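Local atomic coordinates of 5-Carboxyvanillate Decarboxylase (PDB entry 4QRN), a protein that probably catalyses the manganese-dependent removal of a carboxyl group from 5-carboxyvanillate, as an enzyme of the amidohydrolase family. Residues 175-180 and 194-199; 167-172 and 201-206; 50-55 and 122-127. One frame throughout, in Å; residues are numbered along the deposited sequence.

The three contacts illustrate how packing chemistry changes with depth in a barrel of parallel strands ringed by helices. Contact 1 is buried and wholly apolar, joining strand 177-179 to helix 194-203. Contact 2 uses the same helix at its C-terminal end, where it meets helix 158-170 near the surface; its centre lies about 9 Å from that of contact 1, and here a methyl group meets both a valine and a glutamine amide. Contact 3, about 20 Å from contact 1 between centres, is partly buried and belongs to other helices, 47-59 and 122-142, which are joined by a paired salt bridge instead of hydrocarbon alone.

Contact 1: 175-180 and 194-199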
ATOM      1  N   LYS A 175     -27.112  -3.528  10.302  1.00  7.93           N
ATOM      2  CA  LYS A 175     -26.735  -4.630   9.408  1.00  8.33           C
ATOM      3  C   LYS A 175     -25.329  -5.146   9.658  1.00  8.54           C
ATOM      4  O   LYS A 175     -24.898  -6.113   9.035  1.00  9.35           O
ATOM      5  CB  LYS A 175     -26.917  -4.182   7.955  1.00  9.43           C
ATOM      6  CG  LYS A 175     -28.363  -3.855   7.627  1.00 10.53           C
ATOM      7  CD  LYS A 175     -29.307  -5.031   7.809  1.00 11.92           C
ATOM      8  CE  LYS A 175     -30.701  -4.680   7.334  1.00 14.02           C
ATOM      9  NZ  LYS A 175     -31.571  -5.877   7.394  1.00 15.91           N
ATOM     10  N   GLY A 176     -24.618  -4.552  10.611  1.00  9.19           N
ATOM     11  CA  GLY A 176     -23.258  -4.951  10.945  1.00  9.44           C
ATOM     12  C   GLY A 176     -22.648  -3.825  11.733  1.00  8.46           C
ATOM     13  O   GLY A 176     -23.377  -2.968  12.251  1.00  7.97           O
ATOM     14  N   ILE A 177     -21.318  -3.832  11.832  1.00  8.76           N
ATOM     15  CA  ILE A 177     -20.603  -2.785  12.550  1.00  7.99           C
ATOM     16  C   ILE A 177     -19.409  -2.344  11.704  1.00  7.25           C
ATOM     17  O   ILE A 177     -18.862  -3.100  10.891  1.00  7.55           O
ATOM     18  CB  ILE A 177     -20.117  -3.160  13.991  1.00  9.04           C
ATOM     19  CG1 ILE A 177     -19.119  -4.333  13.945  1.00 10.50           C
ATOM     20  CG2 ILE A 177     -21.323  -3.429  14.904  1.00 10.65           C
ATOM     21  CD1 ILE A 177     -18.357  -4.521  15.219  1.00 10.21           C
ATOM     22  N   GLN A 178     -19.027  -1.086  11.940  1.00  7.37           N
ATOM     23  CA  GLN A 178     -17.781  -0.551  11.406  1.00  6.89           C
ATOM     24  C   GLN A 178     -16.816  -0.329  12.551  1.00  7.24           C
ATOM     25  O   GLN A 178     -17.160   0.324  13.536  1.00  8.85           O
ATOM     26  CB  GLN A 178     -18.045   0.781  10.686  1.00  7.82           C
ATOM     27  CG  GLN A 178     -16.744   1.448  10.210  1.00  8.56           C
ATOM     28  CD  GLN A 178     -17.019   2.670   9.378  1.00  8.25           C
ATOM     29  OE1 GLN A 178     -17.537   2.563   8.264  1.00  8.74           O
ATOM     30  NE2 GLN A 178     -16.680   3.848   9.911  1.00  8.38           N
ATOM     31  N   ILE A 179     -15.599  -0.871  12.422  1.00  6.80           N
ATOM     32  CA  ILE A 179     -14.519  -0.576  13.351  1.00  6.89           C
ATOM     33  C   ILE A 179     -13.487   0.219  12.561  1.00  6.40           C
ATOM     34  O   ILE A 179     -13.106  -0.156  11.443  1.00  6.91           O
ATOM     35  CB  ILE A 179     -13.918  -1.856  13.972  1.00  7.34           C
ATOM     36  CG1 ILE A 179     -14.968  -2.516  14.880  1.00  7.69           C
ATOM     37  CG2 ILE A 179     -12.618  -1.526  14.754  1.00  8.29           C
ATOM     38  CD1 ILE A 179     -14.498  -3.805  15.562  1.00  8.65           C
ATOM     39  N   ASN A 180     -13.058   1.335  13.138  1.00  6.88           N
ATOM     40  CA  ASN A 180     -12.154   2.286  12.504  1.00  7.24           C
ATOM     41  C   ASN A 180     -10.725   1.882  12.772  1.00  7.03           C
ATOM     42  O   ASN A 180      -9.966   2.560  13.469  1.00  7.88           O
ATOM     43  CB  ASN A 180     -12.505   3.672  13.025  1.00  8.15           C
ATOM     44  CG  ASN A 180     -13.941   3.960  12.806  1.00  9.17           C
ATOM     45  OD1 ASN A 180     -14.363   4.054  11.652  1.00  9.75           O
ATOM     46  ND2 ASN A 180     -14.731   4.035  13.893  1.00 10.10           N
ATOM     47  N   ASP A 194     -11.262 -11.066  20.859  1.00  9.40           N
ATOM     48  CA  ASP A 194     -12.044 -12.186  20.371  1.00  9.94           C
ATOM     49  C   ASP A 194     -13.562 -12.087  20.621  1.00  9.94           C
ATOM     50  O   ASP A 194     -14.316 -12.514  19.761  1.00  9.49           O
ATOM     51  CB  ASP A 194     -11.497 -13.501  20.942  1.00 10.66           C
ATOM     52  CG  ASP A 194     -12.130 -14.709  20.303  1.00 11.91           C
ATOM     53  OD1 ASP A 194     -11.955 -14.885  19.079  1.00 12.82           O
ATOM     54  OD2 ASP A 194     -12.809 -15.474  21.014  1.00 14.40           O
ATOM     55  N   PRO A 195     -14.011 -11.512  21.759  1.00 10.35           N
ATOM     56  CA  PRO A 195     -15.464 -11.410  21.938  1.00 10.03           C
ATOM     57  C   PRO A 195     -16.194 -10.691  20.809  1.00  9.82           C
ATOM     58  O   PRO A 195     -17.372 -10.986  20.570  1.00  9.30           O
ATOM     59  CB  PRO A 195     -15.599 -10.664  23.271  1.00 10.25           C
ATOM     60  CG  PRO A 195     -14.366 -11.093  24.046  1.00 11.15           C
ATOM     61  CD  PRO A 195     -13.285 -11.090  22.980  1.00 10.42           C
ATOM     62  N   ILE A 196     -15.535  -9.753  20.143  1.00  8.91           N
ATOM     63  CA  ILE A 196     -16.166  -9.038  19.061  1.00  8.86           C
ATOM     64  C   ILE A 196     -16.444 -10.005  17.898  1.00  8.36           C
ATOM     65  O   ILE A 196     -17.545  -9.980  17.328  1.00  8.63           O
ATOM     66  CB  ILE A 196     -15.254  -7.880  18.624  1.00  9.33           C
ATOM     67  CG1 ILE A 196     -15.290  -6.780  19.697  1.00 10.86           C
ATOM     68  CG2 ILE A 196     -15.629  -7.365  17.210  1.00  9.42           C
ATOM     69  CD1 ILE A 196     -14.207  -5.708  19.529  1.00 11.81           C
ATOM     70  N   PHE A 197     -15.468 -10.839  17.550  1.00  8.67           N
ATOM     71  CA  PHE A 197     -15.676 -11.811  16.492  1.00  8.34           C
ATOM     72  C   PHE A 197     -16.718 -12.843  16.852  1.00  8.10           C
ATOM     73  O   PHE A 197     -17.528 -13.207  16.008  1.00  8.70           O
ATOM     74  CB  PHE A 197     -14.354 -12.444  16.087  1.00  8.89           C
ATOM     75  CG  PHE A 197     -13.421 -11.438  15.470  1.00  8.46           C
ATOM     76  CD1 PHE A 197     -13.710 -10.915  14.226  1.00  8.82           C
ATOM     77  CD2 PHE A 197     -12.310 -10.972  16.145  1.00  9.62           C
ATOM     78  CE1 PHE A 197     -12.889  -9.970  13.634  1.00  9.16           C
ATOM     79  CE2 PHE A 197     -11.480 -10.011  15.570  1.00  9.45           C
ATOM     80  CZ  PHE A 197     -11.764  -9.510  14.311  1.00  9.37           C
ATOM     81  N   ARG A 198     -16.732 -13.309  18.092  1.00  8.34           N
ATOM     82  CA  ARG A 198     -17.747 -14.267  18.519  1.00  8.96           C
ATOM     83  C   ARG A 198     -19.136 -13.665  18.297  1.00  8.52           C
ATOM     84  O   ARG A 198     -20.045 -14.348  17.801  1.00  8.96           O
ATOM     85  CB  ARG A 198     -17.555 -14.646  19.984  1.00  9.36           C
ATOM     86  CG  ARG A 198     -16.363 -15.583  20.216  1.00 10.34           C
ATOM     87  CD  ARG A 198     -16.605 -17.046  19.847  1.00 11.02           C
ATOM     88  NE  ARG A 198     -17.607 -17.625  20.737  1.00 10.23           N
ATOM     89  CZ  ARG A 198     -17.364 -18.020  21.982  1.00  9.54           C
ATOM     90  NH1 ARG A 198     -16.121 -18.010  22.451  1.00 10.17           N
ATOM     91  NH2 ARG A 198     -18.368 -18.446  22.745  1.00 10.57           N
ATOM     92  N   ALA A 199     -19.316 -12.399  18.648  1.00  8.43           N
ATOM     93  CA  ALA A 199     -20.617 -11.764  18.508  1.00  8.89           C
ATOM     94  C   ALA A 199     -21.016 -11.584  17.048  1.00  8.72           C
ATOM     95  O   ALA A 199     -22.175 -11.802  16.700  1.00  9.10           O
ATOM     96  CB  ALA A 199     -20.635 -10.422  19.247  1.00  9.23           C
TER
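Ile196 on helix 194-203 meets two isoleucines of strand 177-179, and through these three side chains a helix is seated on a barrel strand. The closer approach is between Ile179 CD1 and Ile196 CG2, 4.1 Å apart, with the two side chains reaching toward each other tip to tip. Ile177 adds a slightly looser touch, its CD1 lying 4.4 Å from the same Ile196 CG2, so one methyl of the helix serves both strand residues. Its placement follows from the first torsion of Ile196 (chi1 -73°), which sets CG2 opposite the backbone N and aims it at the strand. Ile179 meets it with an outstretched CG1–CD1 arm (chi2 180°). No hydrogen bond crosses the contact, and the nearest CA atoms, those of Ile177 and Ile196, are 10.1 Å apart; the interval is bridged by aliphatic carbon.

Leu207 of the next strand touches both strand isoleucines, while from helix 158-170 Ile165 meets Ile177 and Ser161 meets Ile196. On the outer side of helix 194-203 the packing opens out: Arg198 is exposed, and Asp194, only partly exposed, bonds through OD1 to Tyr254. The strand's other side is buried but polar. There Gln178, alternating with the isoleucines, touches His210, a manganese ligand, and Gln178 NE2 donates to the equally buried Asn180 OD1 at 2.9 Å, a somewhat bent bond (138°) made in the plane of the acceptor carbonyl.

Isoleucines turned outward to a helix, alternating with a glutamine turned inward toward the metal site, are characteristic of a strand in the amidohydrolase barrel; the packing of strand on helix is that of a beta-alpha-beta unit, here strand 177-179, helix 194-203 and strand 207-209.

Contact 2: 167-172 and 201-206; sequences RGAREL and VEVDQP
Ala169 offers a single methyl to two residues, Val203 at the C-terminal end of helix 194-203 and Gln205 just past it, and the whole contact turns on that carbon. The apolar component is the touch between Ala169 CB and Val203 CG1, at 3.9 Å. Because so small a side chain stands between the backbones, the CA atoms of Ala169 and Val203 come within 6.8 Å of each other.

The second component sets the methyl against an amide. Ala169 CB lies 3.6 Å from Gln205 NE2 and 3.8 Å from Gln205 OE1, an oblique approach to the polar end of the group. An extended chain beyond CG (chi2 -174°) carries the amide across from the turn. Gln205 NE2 has its polar partner elsewhere, donating to the carbonyl oxygen of Phe174, which helps to fix the amide where the methyl meets it.

Backbone geometry supplies a third element. Asp204, with positive phi, is the C-prime residue of a Schellman motif that ends the helix and redirects the chain, so that Gln205 can face Ala169.

Charges stay at the margins. Asp204 pairs with Lys372, Glu202 bonds to His166, and Arg167 bridges to Glu164 and Asp134.

With no hydrogen bond or salt bridge between the segments, their direct attraction rests on van der Waals contact, while Gln205 NE2 and the Asp204 carboxylate find their polar partners in Phe174 and Lys372.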
ATOM      1  N   ARG A 167     -27.177  -5.749  20.395  1.00  9.53           N
ATOM      2  CA  ARG A 167     -28.227  -4.743  20.518  1.00  9.79           C
ATOM      3  C   ARG A 167     -28.506  -4.101  19.160  1.00  9.50           C
ATOM      4  O   ARG A 167     -29.654  -3.889  18.783  1.00 10.07           O
ATOM      5  CB  ARG A 167     -27.851  -3.688  21.552  1.00 10.71           C
ATOM      6  CG  ARG A 167     -29.002  -2.761  21.878  1.00 11.07           C
ATOM      7  CD  ARG A 167     -28.634  -1.744  22.945  1.00 11.60           C
ATOM      8  NE  ARG A 167     -27.801  -0.642  22.456  1.00 11.29           N
ATOM      9  CZ  ARG A 167     -28.250   0.561  22.084  1.00 11.06           C
ATOM     10  NH1 ARG A 167     -27.382   1.483  21.704  1.00 10.95           N
ATOM     11  NH2 ARG A 167     -29.559   0.837  22.063  1.00 11.59           N
ATOM     12  N   GLY A 168     -27.449  -3.798  18.411  1.00 10.01           N
ATOM     13  CA  GLY A 168     -27.627  -3.195  17.102  1.00 10.43           C
ATOM     14  C   GLY A 168     -28.392  -4.098  16.153  1.00 10.30           C
ATOM     15  O   GLY A 168     -29.286  -3.660  15.440  1.00 10.84           O
ATOM     16  N   ALA A 169     -28.072  -5.382  16.166  1.00 10.46           N
ATOM     17  CA  ALA A 169     -28.721  -6.318  15.255  1.00 11.75           C
ATOM     18  C   ALA A 169     -30.168  -6.582  15.665  1.00 12.68           C
ATOM     19  O   ALA A 169     -31.048  -6.651  14.814  1.00 14.22           O
ATOM     20  CB  ALA A 169     -27.921  -7.616  15.197  1.00 12.53           C
ATOM     21  N   ARG A 170     -30.417  -6.743  16.958  1.00 13.34           N
ATOM     22  CA  ARG A 170     -31.730  -7.170  17.438  1.00 19.23           C
ATOM     23  C   ARG A 170     -32.714  -6.032  17.670  1.00 15.74           C
ATOM     24  O   ARG A 170     -33.909  -6.180  17.387  1.00 16.76           O
ATOM     25  CB  ARG A 170     -31.537  -7.956  18.741  1.00 30.88           C
ATOM     26  CG  ARG A 170     -32.821  -8.373  19.457  1.00 42.55           C
ATOM     27  CD  ARG A 170     -32.519  -9.030  20.804  1.00 53.48           C
ATOM     28  NE  ARG A 170     -31.703  -8.168  21.665  1.00 62.03           N
ATOM     29  CZ  ARG A 170     -30.437  -8.398  22.006  1.00 67.99           C
ATOM     30  NH1 ARG A 170     -29.803  -7.535  22.791  1.00 70.33           N
ATOM     31  NH2 ARG A 170     -29.794  -9.481  21.583  1.00 70.90           N
ATOM     32  N   GLU A 171     -32.228  -4.928  18.226  1.00 13.98           N
ATOM     33  CA  GLU A 171     -33.071  -3.819  18.630  1.00 13.89           C
ATOM     34  C   GLU A 171     -33.040  -2.632  17.678  1.00 12.72           C
ATOM     35  O   GLU A 171     -34.058  -1.937  17.536  1.00 14.84           O
ATOM     36  CB  GLU A 171     -32.676  -3.385  20.037  1.00 18.00           C
ATOM     37  CG  GLU A 171     -32.819  -4.531  21.048  1.00 23.35           C
ATOM     38  CD  GLU A 171     -32.445  -4.142  22.462  1.00 28.28           C
ATOM     39  OE1 GLU A 171     -32.720  -2.987  22.853  1.00 30.05           O
ATOM     40  OE2 GLU A 171     -31.882  -4.997  23.184  1.00 30.27           O
ATOM     41  N   LEU A 172     -31.901  -2.388  17.028  1.00 11.51           N
ATOM     42  CA  LEU A 172     -31.740  -1.147  16.267  1.00 10.92           C
ATOM     43  C   LEU A 172     -31.857  -1.330  14.757  1.00 10.76           C
ATOM     44  O   LEU A 172     -31.857  -0.342  14.025  1.00 12.30           O
ATOM     45  CB  LEU A 172     -30.393  -0.491  16.579  1.00 10.83           C
ATOM     46  CG  LEU A 172     -30.156  -0.188  18.067  1.00 11.18           C
ATOM     47  CD1 LEU A 172     -28.850   0.558  18.234  1.00 11.58           C
ATOM     48  CD2 LEU A 172     -31.300   0.612  18.705  1.00 12.63           C
ATOM     49  N   VAL A 201     -20.210 -13.438  14.552  1.00  8.99           N
ATOM     50  CA  VAL A 201     -20.624 -14.719  14.006  1.00  9.63           C
ATOM     51  C   VAL A 201     -21.998 -15.107  14.571  1.00  9.43           C
ATOM     52  O   VAL A 201     -22.830 -15.649  13.848  1.00 10.63           O
ATOM     53  CB  VAL A 201     -19.548 -15.777  14.280  1.00 11.59           C
ATOM     54  CG1 VAL A 201     -20.065 -17.211  14.046  1.00 13.17           C
ATOM     55  CG2 VAL A 201     -18.288 -15.469  13.436  1.00 12.32           C
ATOM     56  N   GLU A 202     -22.252 -14.815  15.846  1.00  9.46           N
ATOM     57  CA  GLU A 202     -23.567 -15.090  16.446  1.00  9.94           C
ATOM     58  C   GLU A 202     -24.705 -14.362  15.721  1.00 10.25           C
ATOM     59  O   GLU A 202     -25.763 -14.934  15.490  1.00 11.35           O
ATOM     60  CB  GLU A 202     -23.572 -14.710  17.924  1.00  9.90           C
ATOM     61  CG  GLU A 202     -22.767 -15.679  18.787  1.00 10.79           C
ATOM     62  CD  GLU A 202     -22.387 -15.154  20.163  1.00 11.02           C
ATOM     63  OE1 GLU A 202     -22.730 -14.004  20.511  1.00 12.32           O
ATOM     64  OE2 GLU A 202     -21.739 -15.921  20.905  1.00 12.30           O
ATOM     65  N   VAL A 203     -24.506 -13.090  15.393  1.00  9.55           N
ATOM     66  CA  VAL A 203     -25.534 -12.337  14.669  1.00 10.11           C
ATOM     67  C   VAL A 203     -25.417 -12.509  13.150  1.00  9.86           C
ATOM     68  O   VAL A 203     -26.292 -12.069  12.400  1.00 10.98           O
ATOM     69  CB  VAL A 203     -25.536 -10.816  15.021  1.00 11.11           C
ATOM     70  CG1 VAL A 203     -25.808 -10.593  16.528  1.00 12.56           C
ATOM     71  CG2 VAL A 203     -24.256 -10.136  14.575  1.00 10.40           C
ATOM     72  N   ASP A 204     -24.356 -13.191  12.715  1.00  9.84           N
ATOM     73  CA  ASP A 204     -24.038 -13.422  11.294  1.00 10.86           C
ATOM     74  C   ASP A 204     -23.997 -12.140  10.473  1.00 10.72           C
ATOM     75  O   ASP A 204     -24.641 -12.038   9.433  1.00 13.95           O
ATOM     76  CB  ASP A 204     -25.002 -14.437  10.666  1.00 12.95           C
ATOM     77  CG  ASP A 204     -24.535 -14.914   9.307  1.00 15.13           C
ATOM     78  OD1 ASP A 204     -23.306 -14.999   9.079  1.00 16.13           O
ATOM     79  OD2 ASP A 204     -25.409 -15.168   8.454  1.00 17.08           O
ATOM     80  N   GLN A 205     -23.237 -11.166  10.953  1.00  8.81           N
ATOM     81  CA  GLN A 205     -23.149  -9.892  10.265  1.00  8.98           C
ATOM     82  C   GLN A 205     -21.709  -9.590   9.895  1.00  8.24           C
ATOM     83  O   GLN A 205     -20.783 -10.064  10.564  1.00  8.95           O
ATOM     84  CB  GLN A 205     -23.696  -8.769  11.131  1.00  9.73           C
ATOM     85  CG  GLN A 205     -25.192  -8.865  11.278  1.00 10.30           C
ATOM     86  CD  GLN A 205     -25.786  -7.683  12.002  1.00 10.66           C
ATOM     87  OE1 GLN A 205     -25.104  -7.026  12.783  1.00 11.25           O
ATOM     88  NE2 GLN A 205     -27.072  -7.398  11.749  1.00 11.05           N
ATOM     89  N   PRO A 206     -21.527  -8.766   8.859  1.00  8.35           N
ATOM     90  CA  PRO A 206     -20.173  -8.388   8.452  1.00  8.41           C
ATOM     91  C   PRO A 206     -19.586  -7.312   9.335  1.00  8.00           C
ATOM     92  O   PRO A 206     -20.293  -6.478   9.924  1.00  8.60           O
ATOM     93  CB  PRO A 206     -20.387  -7.831   7.042  1.00  9.00           C
ATOM     94  CG  PRO A 206     -21.797  -7.272   7.102  1.00  9.78           C
ATOM     95  CD  PRO A 206     -22.555  -8.236   7.942  1.00  9.37           C
TER

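Contact 3: 50-55 and 122-127; sequences IDVYLR and LDEART
Arg55 and Glu124 join two helices through a paired, end-on salt bridge in which each terminal guanidinium nitrogen takes its own carboxylate oxygen. Arg55 NH1 donates to Glu124 OE2 at 2.8 Å, and Arg55 NH2 reaches Glu124 OE1 at the same 2.8 Å. Both bonds are nearly straight (173° and 169°) and both use the syn lone pairs of the carboxylate. The two flat groups are almost coplanar, their planes only 6° apart, so the pair of bonds restricts the rotation of each group as well as joining their charges.

Val52 completes this first shell. Its CG2 lies 3.7 Å from Glu124 OE2, while its CG1 stands 3.6 Å above the guanidinium plane of Arg55, offset toward the rim. One valine thus shoulders both partners of the ion pair with its two methyls.

The arms arrive from opposite directions. Glu124 is stretched out, with CG opposite its backbone N, whereas Arg55 starts likewise but bends at its third torsion to turn its guanidinium toward the carboxylate. Further out, the main chain of Glu124 is steadied by a hydrogen bond from its N to Asp121 OD1, and one turn on, Thr127 OG1 donates to Asp123 O at 2.8 Å. That oxygen also accepts from Thr127 N, which comes from the other face of the carbonyl plane. Glu124 sits in the first turn of its helix, where the helix dipole would probably favour its negative charge.

Val52 also touches Leu119, and Tyr53 bonds through OH to the carbonyl oxygen of Gly115 while its ring meets Trp70 of helix 64-75. The salt bridge ties helix 47-59, which follows barrel strand 38-44, to the beginning of helix 122-142, which follows strand 106-111.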
ATOM      1  N   ILE A  50     -17.267  14.996  18.221  1.00  9.27           N
ATOM      2  CA  ILE A  50     -16.269  15.937  17.704  0.65  9.95           C
ATOM      3  C   ILE A  50     -15.766  16.853  18.836  1.00 10.18           C
ATOM      4  O   ILE A  50     -14.577  17.156  18.905  1.00 10.67           O
ATOM      5  CB  ILE A  50     -16.784  16.758  16.487  0.65 10.57           C
ATOM      6  CG1 ILE A  50     -17.314  15.840  15.361  0.65 10.14           C
ATOM      7  CG2 ILE A  50     -15.680  17.677  15.942  0.65 11.68           C
ATOM      8  CD1 ILE A  50     -16.342  14.762  14.900  0.65 10.34           C
ATOM      9  N   ASP A  51     -16.665  17.274  19.728  1.00 10.54           N
ATOM     10  CA  ASP A  51     -16.236  18.097  20.858  1.00 11.08           C
ATOM     11  C   ASP A  51     -15.260  17.345  21.769  1.00 10.51           C
ATOM     12  O   ASP A  51     -14.347  17.954  22.321  1.00 11.26           O
ATOM     13  CB  ASP A  51     -17.443  18.552  21.673  1.00 12.46           C
ATOM     14  CG  ASP A  51     -18.254  19.620  20.983  1.00 15.07           C
ATOM     15  OD1 ASP A  51     -17.785  20.196  19.982  1.00 15.93           O
ATOM     16  OD2 ASP A  51     -19.377  19.871  21.461  1.00 17.20           O
ATOM     17  N   VAL A  52     -15.428  16.027  21.929  1.00 10.41           N
ATOM     18  CA  VAL A  52     -14.438  15.256  22.688  1.00 10.40           C
ATOM     19  C   VAL A  52     -13.090  15.267  21.967  1.00  9.77           C
ATOM     20  O   VAL A  52     -12.046  15.433  22.623  1.00 10.30           O
ATOM     21  CB  VAL A  52     -14.878  13.797  22.936  1.00 11.91           C
ATOM     22  CG1 VAL A  52     -13.739  12.990  23.571  1.00 12.39           C
ATOM     23  CG2 VAL A  52     -16.123  13.777  23.815  1.00 12.98           C
ATOM     24  N   TYR A  53     -13.080  15.129  20.641  1.00  9.65           N
ATOM     25  CA  TYR A  53     -11.805  15.215  19.942  1.00  9.61           C
ATOM     26  C   TYR A  53     -11.136  16.556  20.202  1.00  9.88           C
ATOM     27  O   TYR A  53      -9.929  16.631  20.445  1.00 10.07           O
ATOM     28  CB  TYR A  53     -12.005  15.056  18.442  1.00  9.49           C
ATOM     29  CG  TYR A  53     -12.616  13.742  17.968  1.00  8.89           C
ATOM     30  CD1 TYR A  53     -12.642  12.589  18.771  1.00  8.95           C
ATOM     31  CD2 TYR A  53     -13.167  13.674  16.704  1.00  8.70           C
ATOM     32  CE1 TYR A  53     -13.192  11.401  18.306  1.00  8.35           C
ATOM     33  CE2 TYR A  53     -13.711  12.500  16.220  1.00  8.46           C
ATOM     34  CZ  TYR A  53     -13.724  11.380  17.015  1.00  7.90           C
ATOM     35  OH  TYR A  53     -14.275  10.229  16.497  1.00  7.77           O
ATOM     36  N   LEU A  54     -11.905  17.640  20.142  1.00 10.10           N
ATOM     37  CA  LEU A  54     -11.329  18.959  20.399  1.00 11.17           C
ATOM     38  C   LEU A  54     -10.784  19.062  21.828  1.00 10.75           C
ATOM     39  O   LEU A  54      -9.726  19.647  22.056  1.00 11.37           O
ATOM     40  CB  LEU A  54     -12.363  20.056  20.128  1.00 12.10           C
ATOM     41  CG  LEU A  54     -12.675  20.285  18.642  1.00 13.69           C
ATOM     42  CD1 LEU A  54     -13.886  21.199  18.474  1.00 15.00           C
ATOM     43  CD2 LEU A  54     -11.479  20.849  17.870  1.00 15.69           C
ATOM     44  N   ARG A  55     -11.500  18.488  22.783  1.00 10.93           N
ATOM     45  CA  ARG A  55     -11.035  18.470  24.167  1.00 11.77           C
ATOM     46  C   ARG A  55      -9.705  17.731  24.285  1.00 11.67           C
ATOM     47  O   ARG A  55      -8.794  18.189  24.990  1.00 12.05           O
ATOM     48  CB  ARG A  55     -12.100  17.808  25.047  1.00 12.52           C
ATOM     49  CG  ARG A  55     -11.804  17.859  26.535  1.00 13.32           C
ATOM     50  CD  ARG A  55     -12.785  16.978  27.279  1.00 14.42           C
ATOM     51  NE  ARG A  55     -12.411  15.570  27.201  1.00 15.01           N
ATOM     52  CZ  ARG A  55     -13.272  14.559  27.197  1.00 14.66           C
ATOM     53  NH1 ARG A  55     -14.581  14.768  27.177  1.00 15.43           N
ATOM     54  NH2 ARG A  55     -12.830  13.311  27.182  1.00 15.60           N
ATOM     55  N   LEU A 122     -13.424   4.673  29.632  1.00 16.58           N
ATOM     56  CA  LEU A 122     -14.270   3.612  29.079  1.00 16.83           C
ATOM     57  C   LEU A 122     -15.744   3.925  29.242  1.00 15.58           C
ATOM     58  O   LEU A 122     -16.531   3.626  28.356  1.00 14.56           O
ATOM     59  CB  LEU A 122     -13.920   2.248  29.693  1.00 19.80           C
ATOM     60  CG  LEU A 122     -12.813   1.477  28.946  1.00 24.15           C
ATOM     61  CD1 LEU A 122     -11.553   2.314  28.771  1.00 25.63           C
ATOM     62  CD2 LEU A 122     -12.488   0.159  29.644  1.00 25.39           C
ATOM     63  N   ASP A 123     -16.129   4.512  30.366  1.00 16.24           N
ATOM     64  CA  ASP A 123     -17.523   4.898  30.563  0.52 17.51           C
ATOM     65  C   ASP A 123     -17.951   5.901  29.505  1.00 15.10           C
ATOM     66  O   ASP A 123     -19.047   5.807  28.941  1.00 14.84           O
ATOM     67  CB  ASP A 123     -17.724   5.538  31.947  0.52 21.85           C
ATOM     68  CG  ASP A 123     -17.795   4.522  33.078  0.52 26.18           C
ATOM     69  OD1 ASP A 123     -18.135   3.345  32.835  0.52 27.75           O
ATOM     70  OD2 ASP A 123     -17.519   4.919  34.230  0.52 27.99           O
ATOM     71  N   GLU A 124     -17.091   6.883  29.256  1.00 14.02           N
ATOM     72  CA  GLU A 124     -17.397   7.903  28.262  1.00 13.44           C
ATOM     73  C   GLU A 124     -17.511   7.264  26.882  1.00 12.15           C
ATOM     74  O   GLU A 124     -18.434   7.582  26.122  1.00 12.44           O
ATOM     75  CB  GLU A 124     -16.337   9.011  28.248  1.00 14.41           C
ATOM     76  CG  GLU A 124     -16.747  10.177  27.375  1.00 14.62           C
ATOM     77  CD  GLU A 124     -15.756  11.315  27.375  1.00 16.14           C
ATOM     78  OE1 GLU A 124     -14.540  11.062  27.496  1.00 17.31           O
ATOM     79  OE2 GLU A 124     -16.205  12.471  27.256  1.00 17.04           O
ATOM     80  N   ALA A 125     -16.588   6.357  26.553  1.00 11.72           N
ATOM     81  CA  ALA A 125     -16.634   5.706  25.250  1.00 11.36           C
ATOM     82  C   ALA A 125     -17.928   4.914  25.069  1.00 10.73           C
ATOM     83  O   ALA A 125     -18.600   5.038  24.031  1.00 10.78           O
ATOM     84  CB  ALA A 125     -15.425   4.824  25.059  1.00 11.44           C
ATOM     85  N   ARG A 126     -18.290   4.103  26.062  1.00 11.44           N
ATOM     86  CA  ARG A 126     -19.520   3.333  25.973  1.00 11.00           C
ATOM     87  C   ARG A 126     -20.740   4.247  25.881  1.00 10.76           C
ATOM     88  O   ARG A 126     -21.670   3.990  25.104  1.00 10.97           O
ATOM     89  CB  ARG A 126     -19.654   2.396  27.163  1.00 12.10           C
ATOM     90  CG  ARG A 126     -18.593   1.290  27.188  1.00 13.55           C
ATOM     91  CD  ARG A 126     -18.808   0.327  28.331  1.00 15.34           C
ATOM     92  NE  ARG A 126     -18.622   0.981  29.616  1.00 17.36           N
ATOM     93  CZ  ARG A 126     -17.617   0.757  30.462  1.00 18.66           C
ATOM     94  NH1 ARG A 126     -16.650  -0.110  30.178  1.00 19.66           N
ATOM     95  NH2 ARG A 126     -17.577   1.424  31.599  1.00 19.83           N
ATOM     96  N   THR A 127     -20.759   5.312  26.674  1.00 11.51           N
ATOM     97  CA  THR A 127     -21.901   6.199  26.691  1.00 11.89           C
ATOM     98  C   THR A 127     -22.081   6.914  25.360  1.00 10.54           C
ATOM     99  O   THR A 127     -23.184   6.996  24.821  1.00 11.43           O
ATOM    100  CB  THR A 127     -21.741   7.211  27.825  1.00 14.18           C
ATOM    101  OG1 THR A 127     -21.769   6.509  29.077  1.00 15.88           O
ATOM    102  CG2 THR A 127     -22.860   8.243  27.833  1.00 14.88           C
TER